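Long-range contacts in C2 toxin component I (Clostridium botulinum, PDB 2J3X), which is the ADP-ribosyltransferase component of the binary C2 toxin and probably modifies actin in the cells it enters: residues F104-L109 with V160-K165; L109-S114 with D130-Q135; I137-T142 with K399-T404; E196-T201 with I209-S214. The protein carries 2 engineered substitutions. All coordinates share one frame; numbering follows the deposited sequence. Where two conformers were deposited one is given.

Contact 1: residues F104-L109 with V160-K165; sequences FTPKEL and VPVIVK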
loop_
_atom_site.group_PDB
_atom_site.type_symbol
_atom_site.label_atom_id
_atom_site.label_comp_id
_atom_site.label_asym_id
_atom_site.label_seq_id
_atom_site.Cartn_x
_atom_site.Cartn_y
_atom_site.Cartn_z
ATOM N N PHE A 104 -8.217 -10.957 -1.198
ATOM C CA PHE A 104 -7.596 -10.221 -2.349
ATOM C C PHE A 104 -8.314 -10.619 -3.612
ATOM O O PHE A 104 -8.418 -11.837 -3.892
ATOM C CB PHE A 104 -6.110 -10.513 -2.558
ATOM C CG PHE A 104 -5.221 -9.779 -1.644
ATOM C CD1 PHE A 104 -4.985 -10.252 -0.332
ATOM C CD2 PHE A 104 -4.528 -8.669 -2.103
ATOM C CE1 PHE A 104 -4.129 -9.562 0.518
ATOM C CE2 PHE A 104 -3.720 -7.950 -1.246
ATOM C CZ PHE A 104 -3.502 -8.391 0.054
ATOM N N THR A 105 -8.777 -9.631 -4.386
ATOM C CA THR A 105 -9.281 -9.870 -5.750
ATOM C C THR A 105 -8.167 -9.772 -6.767
ATOM O O THR A 105 -7.067 -9.271 -6.429
ATOM C CB THR A 105 -10.338 -8.791 -6.132
ATOM O OG1 THR A 105 -9.696 -7.526 -6.086
ATOM C CG2 THR A 105 -11.478 -8.799 -5.117
ATOM N N PRO A 106 -8.402 -10.226 -8.027
ATOM C CA PRO A 106 -7.349 -10.002 -9.040
ATOM C C PRO A 106 -6.902 -8.542 -9.130
ATOM O O PRO A 106 -5.702 -8.309 -9.194
ATOM C CB PRO A 106 -7.997 -10.469 -10.350
ATOM C CG PRO A 106 -9.024 -11.545 -9.883
ATOM C CD PRO A 106 -9.542 -11.023 -8.553
ATOM N N LYS A 107 -7.838 -7.586 -9.096
ATOM C CA LYS A 107 -7.408 -6.160 -9.230
ATOM C C LYS A 107 -6.432 -5.779 -8.130
ATOM O O LYS A 107 -5.487 -5.023 -8.374
ATOM C CB LYS A 107 -8.597 -5.165 -9.178
ATOM C CG LYS A 107 -9.337 -5.059 -10.466
ATOM C CD LYS A 107 -10.676 -4.366 -10.226
ATOM C CE LYS A 107 -11.452 -4.287 -11.557
ATOM N NZ LYS A 107 -12.629 -3.334 -11.560
ATOM N N GLU A 108 -6.660 -6.288 -6.911
ATOM C CA GLU A 108 -5.766 -6.022 -5.773
ATOM C C GLU A 108 -4.405 -6.717 -5.821
ATOM O O GLU A 108 -3.537 -6.465 -4.968
ATOM C CB GLU A 108 -6.479 -6.407 -4.462
ATOM C CG GLU A 108 -7.743 -5.619 -4.229
ATOM C CD GLU A 108 -8.367 -6.008 -2.903
ATOM O OE1 GLU A 108 -8.927 -7.107 -2.826
ATOM O OE2 GLU A 108 -8.252 -5.221 -1.933
ATOM N N LEU A 109 -4.239 -7.637 -6.788
ATOM C CA LEU A 109 -2.945 -8.238 -7.107
ATOM C C LEU A 109 -2.395 -7.597 -8.373
ATOM O O LEU A 109 -1.517 -8.142 -8.995
ATOM C CB LEU A 109 -3.115 -9.774 -7.299
ATOM C CG LEU A 109 -3.636 -10.486 -6.060
ATOM C CD1 LEU A 109 -3.991 -11.933 -6.419
ATOM C CD2 LEU A 109 -2.612 -10.478 -4.893
ATOM N N VAL A 160 -15.062 -14.828 -8.452
ATOM C CA VAL A 160 -13.703 -14.251 -8.370
ATOM C C VAL A 160 -12.763 -15.426 -8.681
ATOM O O VAL A 160 -12.797 -16.422 -7.970
ATOM C CB VAL A 160 -13.433 -13.672 -6.976
ATOM C CG1 VAL A 160 -11.954 -13.202 -6.843
ATOM C CG2 VAL A 160 -14.419 -12.466 -6.668
ATOM N N PRO A 161 -12.016 -15.364 -9.802
ATOM C CA PRO A 161 -11.302 -16.525 -10.326
ATOM C C PRO A 161 -9.940 -16.812 -9.678
ATOM O O PRO A 161 -9.243 -17.684 -10.144
ATOM C CB PRO A 161 -11.139 -16.186 -11.805
ATOM C CG PRO A 161 -10.983 -14.675 -11.786
ATOM C CD PRO A 161 -11.994 -14.222 -10.780
ATOM N N VAL A 162 -9.583 -16.055 -8.642
ATOM C CA VAL A 162 -8.379 -16.382 -7.837
ATOM C C VAL A 162 -8.757 -16.589 -6.385
ATOM O O VAL A 162 -9.729 -15.980 -5.868
ATOM C CB VAL A 162 -7.272 -15.285 -7.942
ATOM C CG1 VAL A 162 -6.979 -15.038 -9.435
ATOM C CG2 VAL A 162 -7.700 -14.023 -7.187
ATOM N N ILE A 163 -7.977 -17.428 -5.714
ATOM C CA ILE A 163 -8.169 -17.719 -4.272
ATOM C C ILE A 163 -6.776 -17.543 -3.692
ATOM O O ILE A 163 -5.837 -18.086 -4.222
ATOM C CB ILE A 163 -8.681 -19.164 -4.029
ATOM C CG1 ILE A 163 -10.114 -19.363 -4.565
ATOM C CG2 ILE A 163 -8.736 -19.490 -2.534
ATOM C CD1 ILE A 163 -10.400 -20.830 -4.749
ATOM N N VAL A 164 -6.635 -16.757 -2.615
ATOM C CA VAL A 164 -5.370 -16.592 -1.981
ATOM C C VAL A 164 -5.388 -17.206 -0.603
ATOM O O VAL A 164 -6.126 -16.744 0.248
ATOM C CB VAL A 164 -5.039 -15.053 -1.875
ATOM C CG1 VAL A 164 -3.636 -14.830 -1.283
ATOM C CG2 VAL A 164 -5.130 -14.415 -3.298
ATOM N N LYS A 165 -4.599 -18.257 -0.421
ATOM C CA LYS A 165 -4.563 -19.038 0.856
ATOM C C LYS A 165 -3.261 -18.673 1.581
ATOM O O LYS A 165 -2.214 -18.526 0.933
ATOM C CB LYS A 165 -4.560 -20.535 0.523
ATOM C CG LYS A 165 -4.682 -21.448 1.725
ATOM C CD LYS A 165 -4.790 -22.918 1.266
ATOM C CE LYS A 165 -4.898 -23.818 2.427
ATOM N NZ LYS A 165 -5.016 -25.214 1.819
HETATM O O HOH W 1 -9.656 -14.016 -3.776
#

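Contact 2: residues L109-S114 with D130-Q135; sequences LGINFS and DKVRQQ. With SO4 (sulfate ion), chain Q.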
loop_
_atom_site.group_PDB
_atom_site.type_symbol
_atom_site.label_atom_id
_atom_site.label_comp_id
_atom_site.label_asym_id
_atom_site.label_seq_id
_atom_site.Cartn_x
_atom_site.Cartn_y
_atom_site.Cartn_z
ATOM N N LEU A 109 -4.239 -7.637 -6.788
ATOM C CA LEU A 109 -2.945 -8.238 -7.107
ATOM C C LEU A 109 -2.395 -7.597 -8.373
ATOM O O LEU A 109 -1.517 -8.142 -8.995
ATOM C CB LEU A 109 -3.115 -9.774 -7.299
ATOM C CG LEU A 109 -3.636 -10.486 -6.060
ATOM C CD1 LEU A 109 -3.991 -11.933 -6.419
ATOM C CD2 LEU A 109 -2.612 -10.478 -4.893
ATOM N N GLY A 110 -2.953 -6.446 -8.764
ATOM C CA GLY A 110 -2.513 -5.788 -10.002
ATOM C C GLY A 110 -2.809 -6.512 -11.311
ATOM O O GLY A 110 -2.117 -6.294 -12.314
ATOM N N ILE A 111 -3.848 -7.348 -11.309
ATOM C CA ILE A 111 -4.218 -8.140 -12.487
ATOM C C ILE A 111 -5.446 -7.551 -13.103
ATOM O O ILE A 111 -6.549 -7.548 -12.507
ATOM C CB ILE A 111 -4.477 -9.635 -12.123
ATOM C CG1 ILE A 111 -3.189 -10.270 -11.598
ATOM C CG2 ILE A 111 -5.149 -10.393 -13.341
ATOM C CD1 ILE A 111 -3.518 -11.723 -11.025
ATOM N N ASN A 112 -5.240 -6.987 -14.298
ATOM C CA ASN A 112 -6.335 -6.347 -14.995
ATOM C C ASN A 112 -6.762 -7.125 -16.226
ATOM O O ASN A 112 -7.625 -6.658 -16.950
ATOM C CB ASN A 112 -5.950 -4.920 -15.404
ATOM C CG ASN A 112 -5.573 -4.058 -14.192
ATOM O OD1 ASN A 112 -6.271 -4.078 -13.174
ATOM N ND2 ASN A 112 -4.506 -3.288 -14.330
ATOM N N PHE A 113 -6.196 -8.311 -16.424
ATOM C CA PHE A 113 -6.537 -9.160 -17.584
ATOM C C PHE A 113 -7.393 -10.300 -17.087
ATOM O O PHE A 113 -7.446 -10.569 -15.885
ATOM C CB PHE A 113 -5.292 -9.720 -18.293
ATOM C CG PHE A 113 -4.310 -10.385 -17.358
ATOM C CD1 PHE A 113 -4.411 -11.730 -17.031
ATOM C CD2 PHE A 113 -3.275 -9.639 -16.808
ATOM C CE1 PHE A 113 -3.475 -12.296 -16.147
ATOM C CE2 PHE A 113 -2.355 -10.209 -15.944
ATOM C CZ PHE A 113 -2.434 -11.531 -15.635
ATOM N N SER A 114 -8.042 -11.002 -18.011
ATOM C CA SER A 114 -9.020 -12.014 -17.616
ATOM C C SER A 114 -8.321 -13.336 -17.322
ATOM O O SER A 114 -7.217 -13.624 -17.832
ATOM C CB SER A 114 -10.044 -12.252 -18.741
ATOM O OG SER A 114 -9.342 -12.467 -19.960
ATOM N N ASP A 130 0.608 -19.310 -16.311
ATOM C CA ASP A 130 1.987 -18.895 -16.405
ATOM C C ASP A 130 2.184 -17.367 -16.395
ATOM O O ASP A 130 3.130 -16.836 -15.774
ATOM C CB ASP A 130 2.615 -19.505 -17.672
ATOM C CG ASP A 130 2.772 -21.028 -17.572
ATOM O OD1 ASP A 130 2.592 -21.612 -16.480
ATOM O OD2 ASP A 130 3.112 -21.640 -18.612
ATOM N N LYS A 131 1.301 -16.659 -17.094
ATOM C CA LYS A 131 1.330 -15.195 -17.109
ATOM C C LYS A 131 1.119 -14.633 -15.700
ATOM O O LYS A 131 1.853 -13.718 -15.270
ATOM C CB LYS A 131 0.243 -14.716 -18.068
ATOM C CG LYS A 131 0.061 -13.233 -18.115
ATOM C CD LYS A 131 -0.980 -12.904 -19.190
ATOM C CE LYS A 131 -1.227 -11.412 -19.225
ATOM N NZ LYS A 131 -0.091 -10.663 -19.713
ATOM N N VAL A 132 0.146 -15.188 -14.968
ATOM C CA VAL A 132 -0.106 -14.784 -13.562
ATOM C C VAL A 132 1.130 -15.079 -12.709
ATOM O O VAL A 132 1.572 -14.192 -11.973
ATOM C CB VAL A 132 -1.353 -15.513 -12.984
ATOM C CG1 VAL A 132 -1.431 -15.321 -11.446
ATOM C CG2 VAL A 132 -2.660 -14.992 -13.633
ATOM N N ARG A 133 1.700 -16.297 -12.825
ATOM C CA ARG A 133 2.925 -16.645 -12.076
ATOM C C ARG A 133 4.054 -15.646 -12.345
ATOM O O ARG A 133 4.695 -15.148 -11.416
ATOM C CB ARG A 133 3.406 -18.030 -12.475
ATOM C CG ARG A 133 2.609 -19.140 -11.828
ATOM C CD ARG A 133 3.017 -20.474 -12.488
ATOM N NE ARG A 133 2.409 -21.617 -11.807
ATOM C CZ ARG A 133 2.481 -22.873 -12.257
ATOM N NH1 ARG A 133 3.062 -23.126 -13.446
ATOM N NH2 ARG A 133 1.931 -23.868 -11.562
ATOM N N GLN A 134 4.290 -15.321 -13.608
ATOM C CA GLN A 134 5.395 -14.417 -13.912
ATOM C C GLN A 134 5.151 -13.015 -13.334
ATOM O O GLN A 134 6.078 -12.350 -12.841
ATOM C CB GLN A 134 5.677 -14.394 -15.423
ATOM C CG GLN A 134 6.353 -15.685 -15.907
ATOM C CD GLN A 134 7.542 -16.076 -14.991
ATOM O OE1 GLN A 134 8.526 -15.336 -14.879
ATOM N NE2 GLN A 134 7.413 -17.202 -14.292
ATOM N N GLN A 135 3.899 -12.567 -13.321
ATOM C CA GLN A 135 3.658 -11.204 -12.825
ATOM C C GLN A 135 3.629 -11.121 -11.289
ATOM O O GLN A 135 4.147 -10.145 -10.695
ATOM C CB GLN A 135 2.335 -10.752 -13.385
ATOM C CG GLN A 135 1.867 -9.430 -12.868
ATOM C CD GLN A 135 0.663 -8.916 -13.655
ATOM O OE1 GLN A 135 0.628 -9.028 -14.882
ATOM N NE2 GLN A 135 -0.278 -8.324 -12.956
HETATM S S SO4 Q . -1.888 -7.315 -20.259
HETATM O O1 SO4 Q . -2.728 -6.414 -19.487
HETATM O O2 SO4 Q . -1.051 -8.040 -19.308
HETATM O O3 SO4 Q . -2.850 -8.220 -20.933
HETATM O O4 SO4 Q . -0.996 -6.637 -21.169
#

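Contact 3: residues I137-T142 with K399-T404; sequences INQEYT and KIFRIT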
loop_
_atom_site.group_PDB
_atom_site.type_symbol
_atom_site.label_atom_id
_atom_site.label_comp_id
_atom_site.label_asym_id
_atom_site.label_seq_id
_atom_site.Cartn_x
_atom_site.Cartn_y
_atom_site.Cartn_z
ATOM N N ILE A 137 4.418 -13.672 -8.618
ATOM C CA ILE A 137 5.196 -14.468 -7.620
ATOM C C ILE A 137 6.331 -13.601 -7.111
ATOM O O ILE A 137 7.007 -12.935 -7.889
ATOM C CB ILE A 137 5.765 -15.767 -8.275
ATOM C CG1 ILE A 137 4.593 -16.713 -8.627
ATOM C CG2 ILE A 137 6.788 -16.456 -7.374
ATOM C CD1 ILE A 137 3.800 -17.013 -7.504
ATOM N N ASN A 138 6.481 -13.567 -5.791
ATOM C CA ASN A 138 7.456 -12.741 -5.104
ATOM C C ASN A 138 7.246 -11.209 -5.252
ATOM O O ASN A 138 8.148 -10.411 -4.959
ATOM C CB ASN A 138 8.856 -13.095 -5.547
ATOM C CG ASN A 138 9.827 -13.005 -4.423
ATOM O OD1 ASN A 138 9.425 -12.838 -3.268
ATOM N ND2 ASN A 138 11.117 -13.079 -4.727
ATOM N N GLN A 139 6.085 -10.800 -5.756
ATOM C CA GLN A 139 5.695 -9.404 -5.661
ATOM C C GLN A 139 4.964 -9.223 -4.343
ATOM O O GLN A 139 4.490 -10.204 -3.752
ATOM C CB GLN A 139 4.756 -9.022 -6.832
ATOM C CG GLN A 139 4.365 -7.519 -6.817
ATOM C CD GLN A 139 5.576 -6.625 -6.848
ATOM O OE1 GLN A 139 6.096 -6.221 -5.803
ATOM N NE2 GLN A 139 6.078 -6.357 -8.058
ATOM N N GLU A 140 4.890 -7.995 -3.834
ATOM C CA GLU A 140 4.287 -7.795 -2.501
ATOM C C GLU A 140 3.138 -6.818 -2.588
ATOM O O GLU A 140 3.303 -5.665 -3.067
ATOM C CB GLU A 140 5.355 -7.284 -1.544
ATOM C CG GLU A 140 4.864 -7.151 -0.096
ATOM C CD GLU A 140 6.017 -6.920 0.864
ATOM O OE1 GLU A 140 7.016 -6.261 0.472
ATOM O OE2 GLU A 140 5.924 -7.389 2.016
ATOM N N TYR A 141 1.965 -7.268 -2.157
ATOM C CA TYR A 141 0.714 -6.502 -2.353
ATOM C C TYR A 141 0.087 -6.159 -1.022
ATOM O O TYR A 141 -0.386 -7.039 -0.299
ATOM C CB TYR A 141 -0.275 -7.359 -3.135
ATOM C CG TYR A 141 0.241 -7.716 -4.509
ATOM C CD1 TYR A 141 0.163 -6.810 -5.575
ATOM C CD2 TYR A 141 0.800 -9.004 -4.747
ATOM C CE1 TYR A 141 0.640 -7.170 -6.854
ATOM C CE2 TYR A 141 1.269 -9.366 -5.996
ATOM C CZ TYR A 141 1.173 -8.450 -7.059
ATOM O OH TYR A 141 1.637 -8.814 -8.313
ATOM N N THR A 142 0.053 -4.872 -0.676
ATOM C CA THR A 142 -0.430 -4.490 0.636
ATOM C C THR A 142 -1.948 -4.346 0.695
ATOM O O THR A 142 -2.586 -3.705 -0.183
ATOM C CB THR A 142 0.229 -3.120 1.014
ATOM O OG1 THR A 142 1.641 -3.252 0.822
ATOM C CG2 THR A 142 -0.117 -2.688 2.468
ATOM N N LYS A 399 8.764 0.868 -11.951
ATOM C CA LYS A 399 7.744 0.188 -12.718
ATOM C C LYS A 399 6.524 0.092 -11.809
ATOM O O LYS A 399 6.637 -0.368 -10.677
ATOM C CB LYS A 399 8.203 -1.242 -13.095
ATOM C CG LYS A 399 7.167 -1.971 -13.923
ATOM C CD LYS A 399 7.869 -3.162 -14.701
ATOM C CE LYS A 399 6.877 -4.256 -15.089
ATOM N NZ LYS A 399 6.207 -4.077 -16.433
ATOM N N ILE A 400 5.368 0.601 -12.272
ATOM C CA ILE A 400 4.132 0.476 -11.562
ATOM C C ILE A 400 3.621 -0.927 -11.620
ATOM O O ILE A 400 3.522 -1.506 -12.707
ATOM C CB ILE A 400 3.044 1.398 -12.242
ATOM C CG1 ILE A 400 3.614 2.840 -12.188
ATOM C CG2 ILE A 400 1.716 1.272 -11.543
ATOM C CD1 ILE A 400 2.716 3.900 -12.990
ATOM N N PHE A 401 3.299 -1.468 -10.453
ATOM C CA PHE A 401 2.738 -2.817 -10.447
ATOM C C PHE A 401 1.338 -2.904 -9.880
ATOM O O PHE A 401 0.700 -3.968 -9.987
ATOM C CB PHE A 401 3.762 -3.799 -9.794
ATOM C CG PHE A 401 3.931 -3.594 -8.316
ATOM C CD1 PHE A 401 2.983 -4.187 -7.385
ATOM C CD2 PHE A 401 4.987 -2.804 -7.823
ATOM C CE1 PHE A 401 3.133 -3.965 -5.977
ATOM C CE2 PHE A 401 5.126 -2.582 -6.398
ATOM C CZ PHE A 401 4.198 -3.136 -5.508
ATOM N N ARG A 402 0.799 -1.827 -9.294
ATOM C CA ARG A 402 -0.613 -1.845 -8.905
ATOM C C ARG A 402 -1.022 -0.409 -8.627
ATOM O O ARG A 402 -0.195 0.412 -8.218
ATOM C CB ARG A 402 -0.782 -2.668 -7.609
ATOM C CG ARG A 402 -2.245 -2.832 -7.174
ATOM C CD ARG A 402 -2.324 -3.754 -5.906
ATOM N NE ARG A 402 -1.734 -3.065 -4.738
ATOM C CZ ARG A 402 -2.046 -3.309 -3.453
ATOM N NH1 ARG A 402 -2.903 -4.293 -3.130
ATOM N NH2 ARG A 402 -1.517 -2.532 -2.493
ATOM N N ILE A 403 -2.291 -0.125 -8.868
ATOM C CA ILE A 403 -2.844 1.198 -8.670
ATOM C C ILE A 403 -4.158 0.985 -8.004
ATOM O O ILE A 403 -5.059 0.291 -8.521
ATOM C CB ILE A 403 -3.063 1.957 -10.032
ATOM C CG1 ILE A 403 -1.734 2.149 -10.726
ATOM C CG2 ILE A 403 -3.684 3.365 -9.753
ATOM C CD1 ILE A 403 -1.900 2.431 -12.256
ATOM N N THR A 404 -4.285 1.595 -6.828
ATOM C CA THR A 404 -5.453 1.433 -5.977
ATOM C C THR A 404 -6.238 2.745 -5.805
ATOM O O THR A 404 -5.683 3.708 -5.292
ATOM C CB THR A 404 -4.979 0.996 -4.569
ATOM O OG1 THR A 404 -4.290 -0.280 -4.706
ATOM C CG2 THR A 404 -6.202 0.771 -3.709
HETATM O O HOH W 2 1.632 -6.999 -10.294
#

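Contact 4: residues E196-T201 with I209-S214; sequences ESAIIT and ILIEGS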
loop_
_atom_site.group_PDB
_atom_site.type_symbol
_atom_site.label_atom_id
_atom_site.label_comp_id
_atom_site.label_asym_id
_atom_site.label_seq_id
_atom_site.Cartn_x
_atom_site.Cartn_y
_atom_site.Cartn_z
ATOM N N GLU A 196 3.643 -16.977 -3.384
ATOM C CA GLU A 196 4.810 -17.857 -3.482
ATOM C C GLU A 196 4.646 -18.947 -4.533
ATOM O O GLU A 196 5.669 -19.383 -5.098
ATOM C CB GLU A 196 5.111 -18.474 -2.112
ATOM C CG GLU A 196 5.329 -17.405 -0.984
ATOM C CD GLU A 196 6.649 -16.659 -1.038
ATOM O OE1 GLU A 196 7.456 -16.873 -1.989
ATOM O OE2 GLU A 196 6.893 -15.827 -0.108
ATOM N N SER A 197 3.401 -19.333 -4.816
ATOM C CA SER A 197 3.107 -20.338 -5.859
ATOM C C SER A 197 1.679 -20.160 -6.328
ATOM O O SER A 197 0.880 -19.549 -5.651
ATOM C CB SER A 197 3.280 -21.774 -5.343
ATOM O OG SER A 197 2.417 -22.021 -4.263
ATOM N N ALA A 198 1.389 -20.692 -7.509
ATOM C CA ALA A 198 0.045 -20.615 -8.056
ATOM C C ALA A 198 -0.210 -21.858 -8.881
ATOM O O ALA A 198 0.666 -22.277 -9.661
ATOM C CB ALA A 198 -0.079 -19.386 -8.946
ATOM N N ILE A 199 -1.388 -22.417 -8.717
ATOM C CA ILE A 199 -1.821 -23.594 -9.526
ATOM C C ILE A 199 -3.241 -23.360 -9.974
ATOM O O ILE A 199 -3.942 -22.530 -9.391
ATOM C CB ILE A 199 -1.723 -24.929 -8.752
ATOM C CG1 ILE A 199 -2.683 -24.927 -7.550
ATOM C CG2 ILE A 199 -0.267 -25.219 -8.402
ATOM C CD1 ILE A 199 -2.855 -26.367 -6.868
ATOM N N ILE A 200 -3.666 -24.103 -10.990
ATOM C CA ILE A 200 -5.080 -24.151 -11.321
ATOM C C ILE A 200 -5.710 -25.251 -10.486
ATOM O O ILE A 200 -5.127 -26.346 -10.339
ATOM C CB ILE A 200 -5.349 -24.389 -12.836
ATOM C CG1 ILE A 200 -4.896 -23.155 -13.632
ATOM C CG2 ILE A 200 -6.851 -24.615 -13.089
ATOM C CD1 ILE A 200 -4.510 -23.476 -15.119
ATOM N N THR A 201 -6.839 -24.930 -9.889
ATOM C CA THR A 201 -7.632 -25.886 -9.108
ATOM C C THR A 201 -9.127 -25.822 -9.457
ATOM O O THR A 201 -9.635 -24.794 -9.894
ATOM C CB THR A 201 -7.453 -25.707 -7.576
ATOM O OG1 THR A 201 -7.928 -26.904 -6.928
ATOM C CG2 THR A 201 -8.273 -24.503 -7.050
ATOM N N ILE A 209 -7.435 -19.935 -10.064
ATOM C CA ILE A 209 -6.014 -19.971 -9.740
ATOM C C ILE A 209 -5.912 -19.892 -8.198
ATOM O O ILE A 209 -6.364 -18.917 -7.576
ATOM C CB ILE A 209 -5.239 -18.814 -10.390
ATOM C CG1 ILE A 209 -5.193 -19.028 -11.928
ATOM C CG2 ILE A 209 -3.754 -18.781 -9.854
ATOM C CD1 ILE A 209 -4.492 -17.873 -12.703
ATOM N N LEU A 210 -5.321 -20.939 -7.595
ATOM C CA LEU A 210 -5.125 -21.005 -6.137
ATOM C C LEU A 210 -3.699 -20.541 -5.904
ATOM O O LEU A 210 -2.731 -21.141 -6.385
ATOM C CB LEU A 210 -5.310 -22.443 -5.641
ATOM C CG LEU A 210 -5.015 -22.686 -4.153
ATOM C CD1 LEU A 210 -6.012 -21.893 -3.239
ATOM C CD2 LEU A 210 -5.102 -24.238 -3.930
ATOM N N ILE A 211 -3.594 -19.468 -5.141
ATOM C CA ILE A 211 -2.314 -18.843 -4.850
ATOM C C ILE A 211 -1.998 -19.098 -3.404
ATOM O O ILE A 211 -2.833 -18.815 -2.520
ATOM C CB ILE A 211 -2.385 -17.316 -5.094
ATOM C CG1 ILE A 211 -2.710 -17.019 -6.563
ATOM C CG2 ILE A 211 -1.078 -16.610 -4.553
ATOM C CD1 ILE A 211 -3.278 -15.609 -6.770
ATOM N N GLU A 212 -0.809 -19.635 -3.143
ATOM C CA GLU A 212 -0.300 -19.702 -1.759
ATOM C C GLU A 212 0.524 -18.439 -1.523
ATOM O O GLU A 212 1.499 -18.173 -2.233
ATOM C CB GLU A 212 0.642 -20.899 -1.581
ATOM C CG GLU A 212 0.041 -22.244 -1.926
ATOM C CD GLU A 212 -1.172 -22.627 -1.061
ATOM O OE1 GLU A 212 -1.276 -22.158 0.110
ATOM O OE2 GLU A 212 -2.006 -23.425 -1.578
ATOM N N GLY A 213 0.115 -17.656 -0.538
ATOM C CA GLY A 213 0.844 -16.399 -0.228
ATOM C C GLY A 213 1.377 -16.357 1.172
ATOM O O GLY A 213 0.790 -16.968 2.091
ATOM N N SER A 214 2.459 -15.607 1.369
ATOM C CA SER A 214 2.984 -15.405 2.726
ATOM C C SER A 214 2.506 -14.082 3.215
ATOM O O SER A 214 2.576 -13.104 2.493
ATOM C CB SER A 214 4.544 -15.318 2.777
ATOM O OG SER A 214 5.076 -16.518 2.321
HETATM O O HOH W 3 -0.772 -22.774 -5.176
#

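Contact 1: residues F104-L109 with V160-K165
The P106 ring packs against V160 and V162, its CD lying 3.7 Å from V160 CG1 and 3.8 Å from V162 CG2, while P106 CG reaches P161 CD at 4.1 Å. V162 CG2 stands between its own backbone N and carbonyl carbon (CG1 at chi1 -53°), which turns that methyl to the proline. Two residues on, V164 CG2 is 4.1 Å from F104 CB and equally near L109 CD1. I163 points away, so this loop meets one face of the strand. A water joins the backbones, donating to V162 O at 2.9 Å and to F104 O. In the second shell, T105 N bonds to E108 OE1 (3.0 Å, N-H...O 163°) and E108 N returns a weak bond to T105 OG1, a reciprocal pair that braces the turn; E108 OE2 is salt-bridged to K143. The result is a short 3-10 turn (107-108) with its loop, packed on strand 162-168, an inner strand of the mixed sheet in the N-terminal ADP-ribosyltransferase-like fold, flanked by strands 98-102 and 206-216.

Contact 2: residues L109-S114 with D130-Q135
K131 lies over one face of F113 in a CH-pi and cation-pi contact where the loop after strand 98-102 docks on helix 126-136. K131 CE sits 3.5 Å from the F113 ring centroid and 6° off the ring normal; NZ, turned by the bend at chi4 (68°), is further out, 4.6 Å from that centroid. The same NZ donates to a sulfate oxygen, O2, at 2.8 Å, an ion probably taken up from the crystallisation liquor. I111 CG2 lies over the centre of the opposite face, 3.6 Å above the plane, so the ring is sandwiched between its own loop and the helix. At the rim, V132 CG2 approaches F113 CE1 at 3.8 Å, and Q135 OE1 lies in the ring plane, 3.4 Å from CE2, with its amide almost perpendicular to the ring. The other end of that amide, NE2, reaches G110 O at 2.8 Å, but the 115° N-H...O angle makes this bond weak. G110 has positive phi, which favours glycine there. Deeper in, I111 CD1 meets V132 CG1. The arrangement is a helix-loop packing in the N-terminal ADP-ribosyltransferase-like half, with K131, V132 and Q135 meeting the loop.

Contact 3: residues I137-T142 with K399-T404
R402 grips T142 O end-on with both terminal nitrogens, NH2 at 2.8 Å (N-H...O 151°) on a carbonyl lone pair and NH1 at 3.0 Å from above the carbonyl plane. The oxygen lies in the guanidinium plane. The arginine comes from a classic beta bulge, F401 and R402 both facing D422, and the contact joins the two ADP-ribosyltransferase-like halves of the chain. NH2 also forms a salt bridge with D422 and NH1 a bond to E108 O, so three acceptors hold the group in place, and the D422 carboxylate probably offsets its charge. Next to it, the Q139 amide is stacked on the F401 ring with planes 2° apart and CD 3.5 Å above the ring centre. That amide is itself anchored: OE1 accepts from E140 N at 2.9 Å and from R368, while NE2 bonds to E424. F401 in turn directs its edge to the face of Y141 in an offset edge-to-face pair, planes 75° apart. The closest atoms of these two rings are Y141 CE1 and F401 CD1, at 3.8 Å.

Contact 4: residues E196-T201 with I209-S214
E196 runs alongside the neighbouring strand toward S214. Its CB lies 3.6 Å from E212 O; CG is 3.4 Å from S214 OG; the bend at chi2 (-74°) then places CD, and the tip, OE2, comes 3.1 Å from that same hydroxyl, a probable hydrogen bond whose proton has another acceptor in range. The backbone here is irregular: E196 N donates to E212 O at 2.7 Å, nearly straight at 170°, and S197 N adds a weak bond to the same oxygen. E196 and S197 thus both face E212, a classic beta bulge in the antiparallel hairpin of strands 191-203 and 206-216, whose short segments here run at 154°. Beyond it the pairing is regular. E212 N bonds to S197 O, and I199 and L210 exchange two bonds, the shorter being L210 N to I199 O at 2.8 Å. L210 O takes in addition a water proton and a CA-H contact from A198. A198 CB packs against I209 CG2 at 3.8 Å, on the face that I209 and I211 turn to helix 126-136, whose R133 bonds to A198 O. On the other, S197 OG touches E212 CG, and I199 and L210 lie side by side. Separately, T201 CG2 meets L210 CB at 3.9 Å.

From the N terminus, the chain leaves strand 98-102 and enters 104-109, which opens contact 1; that loop closes only at strand 162-168. Within its span, contact 2 opens at the shared L109 and closes early, on helix 126-136. The next segment, 137-142, starts contact 3 before contact 1 has closed, so these two cross, and contact 3 runs on to strand 397-411 in the second ADP-ribosyltransferase-like half. Contact 4, a local hairpin after contact 1, falls wholly inside the span of contact 3. Contacts 1 and 4 meet through neighbouring strands 162-168 and 206-216; R133 NH2 bound to A198 O links contacts 2 and 4, and R402 NH1 at E108 O links contacts 1 and 3.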